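Local coordinates for protein 2-hydroxyisobutanoyl-CoA mutase large subunit (Aquincola tertiaricarbonis, PDB 4R3U) that catalyses, together with its small cobalamin-binding partner subunit, the reversible isomerization of 2-hydroxyisobutyryl-CoA and (S)-3-hydroxybutyryl-CoA, at residues A188-L193 against N202-T207; A163-I168 against V175-N180. All blocks are in the same frame, centred on the assembly; numbering follows the deposited sequence.

Interaction 1. Residues A188-L193 against N202-T207. With 3HC (3-hydroxybutanoyl-coenzyme A), chain E.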
loop_
_atom_site.group_PDB
_atom_site.type_symbol
_atom_site.label_atom_id
_atom_site.label_comp_id
_atom_site.label_asym_id
_atom_site.label_seq_id
_atom_site.Cartn_x
_atom_site.Cartn_y
_atom_site.Cartn_z
ATOM N N ALA A 188 37.440 -10.720 -1.611
ATOM C CA ALA A 188 38.633 -11.253 -2.267
ATOM C C ALA A 188 38.215 -12.163 -3.426
ATOM O O ALA A 188 38.817 -12.089 -4.496
ATOM C CB ALA A 188 39.477 -12.030 -1.276
ATOM N N MET A 189 37.159 -12.979 -3.223
ATOM C CA MET A 189 36.606 -13.895 -4.226
ATOM C C MET A 189 35.984 -13.141 -5.370
ATOM O O MET A 189 36.147 -13.558 -6.530
ATOM C CB MET A 189 35.569 -14.838 -3.616
ATOM C CG MET A 189 36.161 -15.980 -2.841
ATOM S SD MET A 189 34.880 -16.996 -2.078
ATOM C CE MET A 189 35.890 -18.079 -1.069
ATOM N N TYR A 190 35.276 -12.028 -5.052
ATOM C CA TYR A 190 34.643 -11.188 -6.052
ATOM C C TYR A 190 35.691 -10.562 -6.973
ATOM O O TYR A 190 35.533 -10.604 -8.204
ATOM C CB TYR A 190 33.755 -10.120 -5.391
ATOM C CG TYR A 190 32.749 -9.493 -6.336
ATOM C CD1 TYR A 190 31.599 -10.184 -6.730
ATOM C CD2 TYR A 190 32.918 -8.193 -6.801
ATOM C CE1 TYR A 190 30.649 -9.595 -7.574
ATOM C CE2 TYR A 190 31.980 -7.596 -7.653
ATOM C CZ TYR A 190 30.847 -8.299 -8.037
ATOM O OH TYR A 190 29.921 -7.697 -8.865
ATOM N N VAL A 191 36.783 -10.021 -6.363
ATOM C CA VAL A 191 37.902 -9.396 -7.064
ATOM C C VAL A 191 38.596 -10.427 -7.949
ATOM O O VAL A 191 38.784 -10.169 -9.140
ATOM C CB VAL A 191 38.863 -8.636 -6.101
ATOM C CG1 VAL A 191 40.157 -8.197 -6.805
ATOM C CG2 VAL A 191 38.161 -7.434 -5.486
ATOM N N ALA A 192 38.921 -11.610 -7.386
ATOM C CA ALA A 192 39.525 -12.736 -8.101
ATOM C C ALA A 192 38.659 -13.152 -9.298
ATOM O O ALA A 192 39.209 -13.379 -10.376
ATOM C CB ALA A 192 39.713 -13.911 -7.154
ATOM N N LEU A 193 37.314 -13.196 -9.129
ATOM C CA LEU A 193 36.355 -13.534 -10.196
ATOM C C LEU A 193 36.370 -12.481 -11.335
ATOM O O LEU A 193 36.415 -12.853 -12.505
ATOM C CB LEU A 193 34.924 -13.727 -9.626
ATOM C CG LEU A 193 33.797 -14.057 -10.633
ATOM C CD1 LEU A 193 34.003 -15.398 -11.315
ATOM C CD2 LEU A 193 32.461 -14.065 -9.965
ATOM N N ASN A 202 37.608 -1.241 -11.486
ATOM C CA ASN A 202 37.038 0.083 -11.243
ATOM C C ASN A 202 35.638 0.272 -11.847
ATOM O O ASN A 202 34.998 1.293 -11.588
ATOM C CB ASN A 202 38.030 1.180 -11.648
ATOM C CG ASN A 202 39.283 1.147 -10.807
ATOM O OD1 ASN A 202 39.249 1.174 -9.566
ATOM N ND2 ASN A 202 40.422 1.041 -11.471
ATOM N N LYS A 203 35.150 -0.733 -12.610
ATOM C CA LYS A 203 33.813 -0.751 -13.229
ATOM C C LYS A 203 32.857 -1.678 -12.447
ATOM O O LYS A 203 31.672 -1.746 -12.771
ATOM C CB LYS A 203 33.896 -1.236 -14.690
ATOM C CG LYS A 203 34.472 -0.251 -15.696
ATOM C CD LYS A 203 34.328 -0.825 -17.106
ATOM C CE LYS A 203 35.378 -0.359 -18.097
ATOM N NZ LYS A 203 35.634 -1.412 -19.125
ATOM N N LEU A 204 33.372 -2.395 -11.426
ATOM C CA LEU A 204 32.555 -3.312 -10.641
ATOM C C LEU A 204 31.750 -2.597 -9.575
ATOM O O LEU A 204 32.313 -2.044 -8.632
ATOM C CB LEU A 204 33.381 -4.462 -10.031
ATOM C CG LEU A 204 34.243 -5.301 -10.968
ATOM C CD1 LEU A 204 34.945 -6.398 -10.194
ATOM C CD2 LEU A 204 33.440 -5.870 -12.154
ATOM N N SER A 205 30.428 -2.581 -9.752
ATOM C CA SER A 205 29.511 -1.976 -8.795
ATOM C C SER A 205 29.003 -3.105 -7.909
ATOM O O SER A 205 28.668 -4.186 -8.401
ATOM C CB SER A 205 28.361 -1.264 -9.499
ATOM O OG SER A 205 27.662 -0.410 -8.607
ATOM N N GLY A 206 29.050 -2.877 -6.611
ATOM C CA GLY A 206 28.625 -3.852 -5.633
ATOM C C GLY A 206 28.808 -3.386 -4.210
ATOM O O GLY A 206 29.226 -2.253 -3.959
ATOM N N THR A 207 28.492 -4.281 -3.276
ATOM C CA THR A 207 28.540 -4.071 -1.835
ATOM C C THR A 207 28.755 -5.400 -1.079
ATOM O O THR A 207 28.243 -6.444 -1.486
ATOM C CB THR A 207 27.182 -3.494 -1.356
ATOM O OG1 THR A 207 26.725 -2.460 -2.232
ATOM C CG2 THR A 207 27.217 -3.000 0.081
HETATM N N1A 3HC E . 21.260 10.890 -11.343
HETATM C C2A 3HC E . 22.581 10.529 -11.907
HETATM N N3A 3HC E . 23.108 9.283 -11.336
HETATM C C4A 3HC E . 22.415 8.578 -10.409
HETATM C C5A 3HC E . 21.215 8.989 -9.947
HETATM C C6A 3HC E . 20.667 10.139 -10.399
HETATM N N6A 3HC E . 19.482 10.495 -9.904
HETATM N N7A 3HC E . 20.798 8.078 -9.064
HETATM C C8A 3HC E . 21.716 7.120 -8.986
HETATM N N9A 3HC E . 22.725 7.442 -9.789
HETATM C C1B 3HC E . 23.994 6.697 -10.055
HETATM C C2B 3HC E . 24.883 6.604 -8.833
HETATM O O2B 3HC E . 25.737 7.746 -8.710
HETATM C C3B 3HC E . 25.667 5.332 -9.106
HETATM O O3B 3HC E . 26.771 5.590 -10.008
HETATM P P3B 3HC E . 28.258 5.003 -9.780
HETATM O O7A 3HC E . 28.049 3.541 -9.810
HETATM O O8A 3HC E . 28.981 5.548 -10.955
HETATM O O9A 3HC E . 28.635 5.586 -8.473
HETATM C C4B 3HC E . 24.660 4.446 -9.833
HETATM O O4B 3HC E . 23.665 5.338 -10.421
HETATM C C5B 3HC E . 24.024 3.425 -8.873
HETATM O O5B 3HC E . 23.098 4.089 -7.985
HETATM P P1A 3HC E . 23.280 4.149 -6.367
HETATM O O1A 3HC E . 24.709 4.020 -5.971
HETATM O O2A 3HC E . 22.518 5.304 -5.864
HETATM O O3A 3HC E . 22.404 2.805 -6.018
HETATM P P2A 3HC E . 22.962 1.308 -5.723
HETATM O O4A 3HC E . 21.800 0.431 -5.519
HETATM O O5A 3HC E . 23.993 0.908 -6.712
HETATM O O6A 3HC E . 23.702 1.545 -4.346
HETATM C CBP 3HC E . 24.044 1.542 -1.947
HETATM C CCP 3HC E . 23.047 1.812 -3.093
HETATM C CDP 3HC E . 25.137 2.615 -2.055
HETATM C CEP 3HC E . 23.335 1.729 -0.600
HETATM C CAP 3HC E . 24.681 0.117 -2.071
HETATM O OAP 3HC E . 25.722 -0.155 -1.107
HETATM C C9P 3HC E . 23.694 -1.076 -2.219
HETATM O O9P 3HC E . 23.280 -1.429 -3.325
HETATM N N8P 3HC E . 23.406 -1.749 -1.093
HETATM C C7P 3HC E . 22.543 -2.936 -1.118
HETATM C C6P 3HC E . 22.587 -3.649 0.226
HETATM C C5P 3HC E . 21.622 -4.837 0.286
HETATM O O5P 3HC E . 20.830 -5.099 -0.624
HETATM N N4P 3HC E . 21.735 -5.544 1.415
HETATM C C3P 3HC E . 20.901 -6.704 1.695
HETATM C C2P 3HC E . 20.848 -6.878 3.188
HETATM S S1P 3HC E . 19.750 -8.245 3.670
HETATM C C1 3HC E . 20.017 -8.134 5.447
HETATM O O1 3HC E . 21.116 -7.941 5.962
HETATM C C2 3HC E . 18.762 -8.202 6.335
HETATM C C3 3HC E . 18.247 -9.633 6.510
HETATM O O3 3HC E . 17.973 -10.195 5.231
HETATM C C4 3HC E . 19.257 -10.502 7.275
#
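The phenol ring of Y190 meets the isobutyl group of L204 obliquely, with CE2 of Y190 4.1 Å from CD1 of L204 and each side chain running by the other, their ends pointing opposite ways. Elsewhere the same ring touches L170 and V175, and the ring of F177 stands against it with the planes nearly perpendicular. The CB of Y190 already points from helix 183-196 at the other segment; CG anti to the backbone N (chi1 -162°) then carries the ring on toward L204, and the length of the phenol lets one residue span the gap. Its OH comes to 3.8 Å from the backbone O of S205, too far for a hydrogen bond. L204, a branched apolar residue on the loop leading into the strand, suits the buried flank of this ring. At G206 the backbone is almost flat (phi 178°, psi -177°), a shape glycine reaches most easily; a CB there would point toward the phenol, about 4.0 Å from OH of Y190.

Past the helix-facing layer, the segment serves the ligand. S205, just before the strand, turns its CB away from the helix, and its OG lies 4.1 Å from O7A of the 3'-phosphate of 3HC; R246, which hydrogen-bonds the ligand, lies beside S205. T207 OG1 is 2.8 Å from the pantetheine hydroxyl OAP of 3HC, within hydrogen-bonding distance, while its methyl CG2 approaches the same oxygen at 3.4 Å. Helix 183-196 thus packs behind strand 206-208 in a beta-alpha-beta crossover of the TIM barrel, whose inner side lines the CoA channel.

Interaction 2. Residues A163-I168 against V175-N180. With 3KK (S-{(3R,5R,9R)-1-[(2R,3S,4R,5R)-5-(6-amino-9H-purin-9-yl)-4-hydroxy-3-(phosphonooxy)tetrahydrofuran-2-yl]-3,5,9-trihydroxy-8,8-dimethyl-3,5-dioxido-10,14-dioxo-2,4,6-trioxa-11,15-diaza-3lambda~5~,5lambda~5~-diphosphaheptadecan-17-yl} 2-hydroxy-2-methylpropanethioate), chain F.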
loop_
_atom_site.group_PDB
_atom_site.type_symbol
_atom_site.label_atom_id
_atom_site.label_comp_id
_atom_site.label_asym_id
_atom_site.label_seq_id
_atom_site.Cartn_x
_atom_site.Cartn_y
_atom_site.Cartn_z
ATOM N N ALA A 163 29.798 -20.388 -9.834
ATOM C CA ALA A 163 28.475 -21.029 -9.980
ATOM C C ALA A 163 27.391 -20.031 -9.655
ATOM O O ALA A 163 26.418 -19.946 -10.401
ATOM C CB ALA A 163 28.352 -22.241 -9.065
ATOM N N LEU A 164 27.591 -19.237 -8.580
ATOM C CA LEU A 164 26.683 -18.196 -8.105
ATOM C C LEU A 164 26.411 -17.096 -9.119
ATOM O O LEU A 164 25.273 -16.665 -9.256
ATOM C CB LEU A 164 27.212 -17.570 -6.790
ATOM C CG LEU A 164 26.377 -16.417 -6.175
ATOM C CD1 LEU A 164 25.161 -16.945 -5.479
ATOM C CD2 LEU A 164 27.195 -15.595 -5.223
ATOM N N LEU A 165 27.458 -16.598 -9.747
ATOM C CA LEU A 165 27.422 -15.475 -10.676
ATOM C C LEU A 165 27.593 -15.894 -12.143
ATOM O O LEU A 165 27.922 -15.065 -12.988
ATOM C CB LEU A 165 28.469 -14.409 -10.238
ATOM C CG LEU A 165 28.166 -13.697 -8.899
ATOM C CD1 LEU A 165 29.380 -13.002 -8.349
ATOM C CD2 LEU A 165 26.972 -12.711 -9.032
ATOM N N ALA A 166 27.300 -17.171 -12.447
ATOM C CA ALA A 166 27.368 -17.717 -13.798
ATOM C C ALA A 166 26.421 -16.948 -14.704
ATOM O O ALA A 166 25.292 -16.660 -14.304
ATOM C CB ALA A 166 27.006 -19.196 -13.786
ATOM N N ASP A 167 26.906 -16.574 -15.903
ATOM C CA ASP A 167 26.154 -15.824 -16.923
ATOM C C ASP A 167 25.661 -14.433 -16.440
ATOM O O ASP A 167 24.695 -13.901 -16.985
ATOM C CB ASP A 167 24.995 -16.670 -17.527
ATOM C CG ASP A 167 25.313 -18.144 -17.726
ATOM O OD1 ASP A 167 26.165 -18.464 -18.604
ATOM O OD2 ASP A 167 24.744 -18.973 -16.986
ATOM N N ILE A 168 26.340 -13.842 -15.436
ATOM C CA ILE A 168 25.976 -12.533 -14.890
ATOM C C ILE A 168 27.059 -11.546 -15.232
ATOM O O ILE A 168 28.194 -11.749 -14.808
ATOM C CB ILE A 168 25.711 -12.594 -13.337
ATOM C CG1 ILE A 168 24.635 -13.667 -12.927
ATOM C CG2 ILE A 168 25.424 -11.193 -12.761
ATOM C CD1 ILE A 168 23.126 -13.356 -13.194
ATOM N N VAL A 175 26.164 -6.057 -7.741
ATOM C CA VAL A 175 26.071 -7.267 -6.925
ATOM C C VAL A 175 26.381 -7.006 -5.442
ATOM O O VAL A 175 27.544 -6.763 -5.082
ATOM C CB VAL A 175 26.930 -8.438 -7.503
ATOM C CG1 VAL A 175 26.851 -9.688 -6.617
ATOM C CG2 VAL A 175 26.536 -8.764 -8.950
ATOM N N SER A 176 25.343 -7.159 -4.598
ATOM C CA SER A 176 25.372 -7.040 -3.144
ATOM C C SER A 176 25.514 -8.427 -2.465
ATOM O O SER A 176 24.848 -9.397 -2.853
ATOM C CB SER A 176 24.105 -6.343 -2.633
ATOM O OG SER A 176 24.180 -6.123 -1.233
ATOM N N PHE A 177 26.365 -8.492 -1.435
ATOM C CA PHE A 177 26.621 -9.681 -0.612
ATOM C C PHE A 177 26.298 -9.360 0.852
ATOM O O PHE A 177 26.909 -8.457 1.441
ATOM C CB PHE A 177 28.087 -10.126 -0.734
ATOM C CG PHE A 177 28.527 -10.755 -2.038
ATOM C CD1 PHE A 177 27.627 -11.477 -2.826
ATOM C CD2 PHE A 177 29.855 -10.669 -2.456
ATOM C CE1 PHE A 177 28.050 -12.091 -4.006
ATOM C CE2 PHE A 177 30.284 -11.291 -3.636
ATOM C CZ PHE A 177 29.388 -12.013 -4.391
ATOM N N THR A 178 25.297 -10.053 1.430
ATOM C CA THR A 178 24.940 -9.859 2.847
ATOM C C THR A 178 25.893 -10.741 3.675
ATOM O O THR A 178 25.500 -11.781 4.215
ATOM C CB THR A 178 23.502 -10.193 3.087
ATOM O OG1 THR A 178 22.724 -9.446 2.175
ATOM C CG2 THR A 178 23.073 -9.929 4.508
ATOM N N ILE A 179 27.152 -10.320 3.721
ATOM C CA ILE A 179 28.220 -11.046 4.360
ATOM C C ILE A 179 28.878 -10.123 5.401
ATOM O O ILE A 179 28.968 -8.921 5.182
ATOM C CB ILE A 179 29.183 -11.641 3.274
ATOM C CG1 ILE A 179 30.152 -12.719 3.855
ATOM C CG2 ILE A 179 29.910 -10.548 2.477
ATOM C CD1 ILE A 179 29.558 -14.103 4.005
ATOM N N ASN A 180 29.229 -10.675 6.561
ATOM C CA ASN A 180 29.740 -9.860 7.652
ATOM C C ASN A 180 31.142 -10.210 8.217
ATOM O O ASN A 180 32.107 -9.676 7.669
ATOM C CB ASN A 180 28.654 -9.606 8.709
ATOM C CG ASN A 180 27.470 -8.876 8.134
ATOM O OD1 ASN A 180 27.516 -7.676 7.928
ATOM N ND2 ASN A 180 26.389 -9.593 7.823
HETATM C C4 3KK F . 20.092 -10.555 6.871
HETATM C C3 3KK F . 19.266 -9.681 5.933
HETATM C C2 3KK F . 18.055 -9.112 6.671
HETATM O O3 3KK F . 18.816 -10.505 4.872
HETATM C C1 3KK F . 20.081 -8.524 5.340
HETATM O O1 3KK F . 20.884 -7.869 6.009
HETATM S S1P 3KK F . 19.743 -8.241 3.634
HETATM C C2P 3KK F . 20.862 -6.878 3.208
HETATM C C3P 3KK F . 20.912 -6.695 1.712
HETATM N N4P 3KK F . 21.743 -5.533 1.429
HETATM C C5P 3KK F . 21.629 -4.832 0.297
HETATM O O5P 3KK F . 20.837 -5.099 -0.613
HETATM C C6P 3KK F . 22.593 -3.643 0.230
HETATM C C7P 3KK F . 22.546 -2.936 -1.116
HETATM N N8P 3KK F . 23.410 -1.750 -1.095
HETATM C C9P 3KK F . 23.687 -1.073 -2.220
HETATM O O9P 3KK F . 23.262 -1.419 -3.324
HETATM C CAP 3KK F . 24.679 0.118 -2.076
HETATM O OAP 3KK F . 25.720 -0.157 -1.114
HETATM C CBP 3KK F . 24.044 1.545 -1.952
HETATM C CDP 3KK F . 25.140 2.615 -2.055
HETATM C CEP 3KK F . 23.332 1.731 -0.608
HETATM C CCP 3KK F . 23.052 1.818 -3.103
HETATM O O6A 3KK F . 23.711 1.545 -4.352
HETATM P P2A 3KK F . 22.972 1.309 -5.732
HETATM O O4A 3KK F . 21.809 0.433 -5.531
HETATM O O5A 3KK F . 24.003 0.909 -6.719
HETATM O O3A 3KK F . 22.416 2.806 -6.027
HETATM P P1A 3KK F . 23.295 4.151 -6.365
HETATM O O1A 3KK F . 24.723 4.017 -5.970
HETATM O O2A 3KK F . 22.535 5.303 -5.853
HETATM O O5B 3KK F . 23.113 4.103 -7.983
HETATM C C5B 3KK F . 24.035 3.437 -8.874
HETATM C C4B 3KK F . 24.671 4.458 -9.835
HETATM O O4B 3KK F . 23.674 5.346 -10.425
HETATM C C3B 3KK F . 25.672 5.349 -9.107
HETATM O O3B 3KK F . 26.780 5.605 -10.004
HETATM P P3B 3KK F . 28.264 5.010 -9.775
HETATM O O8A 3KK F . 28.639 5.583 -8.462
HETATM O O7A 3KK F . 28.048 3.549 -9.815
HETATM O O9A 3KK F . 28.993 5.560 -10.944
HETATM C C2B 3KK F . 24.885 6.620 -8.842
HETATM O O2B 3KK F . 25.739 7.764 -8.718
HETATM C C1B 3KK F . 24.000 6.707 -10.069
HETATM N N9A 3KK F . 22.732 7.451 -9.807
HETATM C C8A 3KK F . 21.731 7.136 -8.988
HETATM N N7A 3KK F . 20.810 8.091 -9.070
HETATM C C5A 3KK F . 21.223 8.999 -9.962
HETATM C C4A 3KK F . 22.423 8.591 -10.425
HETATM N N3A 3KK F . 23.104 9.310 -11.355
HETATM C C2A 3KK F . 22.557 10.505 -11.874
HETATM N N1A 3KK F . 21.289 10.893 -11.360
HETATM C C6A 3KK F . 20.675 10.145 -10.419
HETATM N N6A 3KK F . 19.488 10.501 -9.925
#
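L164 and L165, at the point where helix 158-164 ends, push their methyl groups against F177 and V175 on the strand. L164 carries CG anti to its backbone N (chi1 178°), which extends the side chain until CD2 lies 3.8 Å from CE1 of F177, meeting the ring obliquely. L165 adopts the other common leucine shape, with CG beside the backbone N (chi1 -67°), and its two methyls divide the work. CD1 comes to the ring edge of F177, near the ring plane, 4.1 Å from CZ; CD2 rests against both branches of V175, 3.9 Å from CG1. A forked leucine suits this place because each prong has its own apolar partner. Beyond L165 the chain reverses in a type II beta turn to I168.

The ligand meets residues between and after these apolar ones: S176 OG is 3.2 Å from C5P of 3KK, and T178 brings CG2 to 3.4 Å from the thioester oxygen O1 of 3KK while OG1 hydrogen-bonds D128. Replacing T178 with an alanine would probably leave D128 without this hydroxyl partner and open a gap beside the thioester. In the fold, L164 also packs on helix 107-119 and L165 on helix 183-196, while strand 175-178 runs parallel between strands 125-128 and 206-208.

Interactions 1 and 2 follow each other along the chain, with centres about 10 Å apart, and share one wall of the barrel. Strands 175-178 and 206-208 are neighbours, joined by a probable hydrogen bond between F177 N and T207 O at 2.8 Å; another, between V175 N and S205 O at 3.2 Å, involves the residue just before strand 206-208. Behind them the packing layers merge: Y190 CD1 lies 3.5 Å from F177 CE2, and Y190 OH is 3.4 Å from V175 CB. In front, S176, T178 and T207 line the pocket that holds either acyl-CoA, T207 along the pantetheine and T178 near the thioester, so both contacts back the same substrate channel.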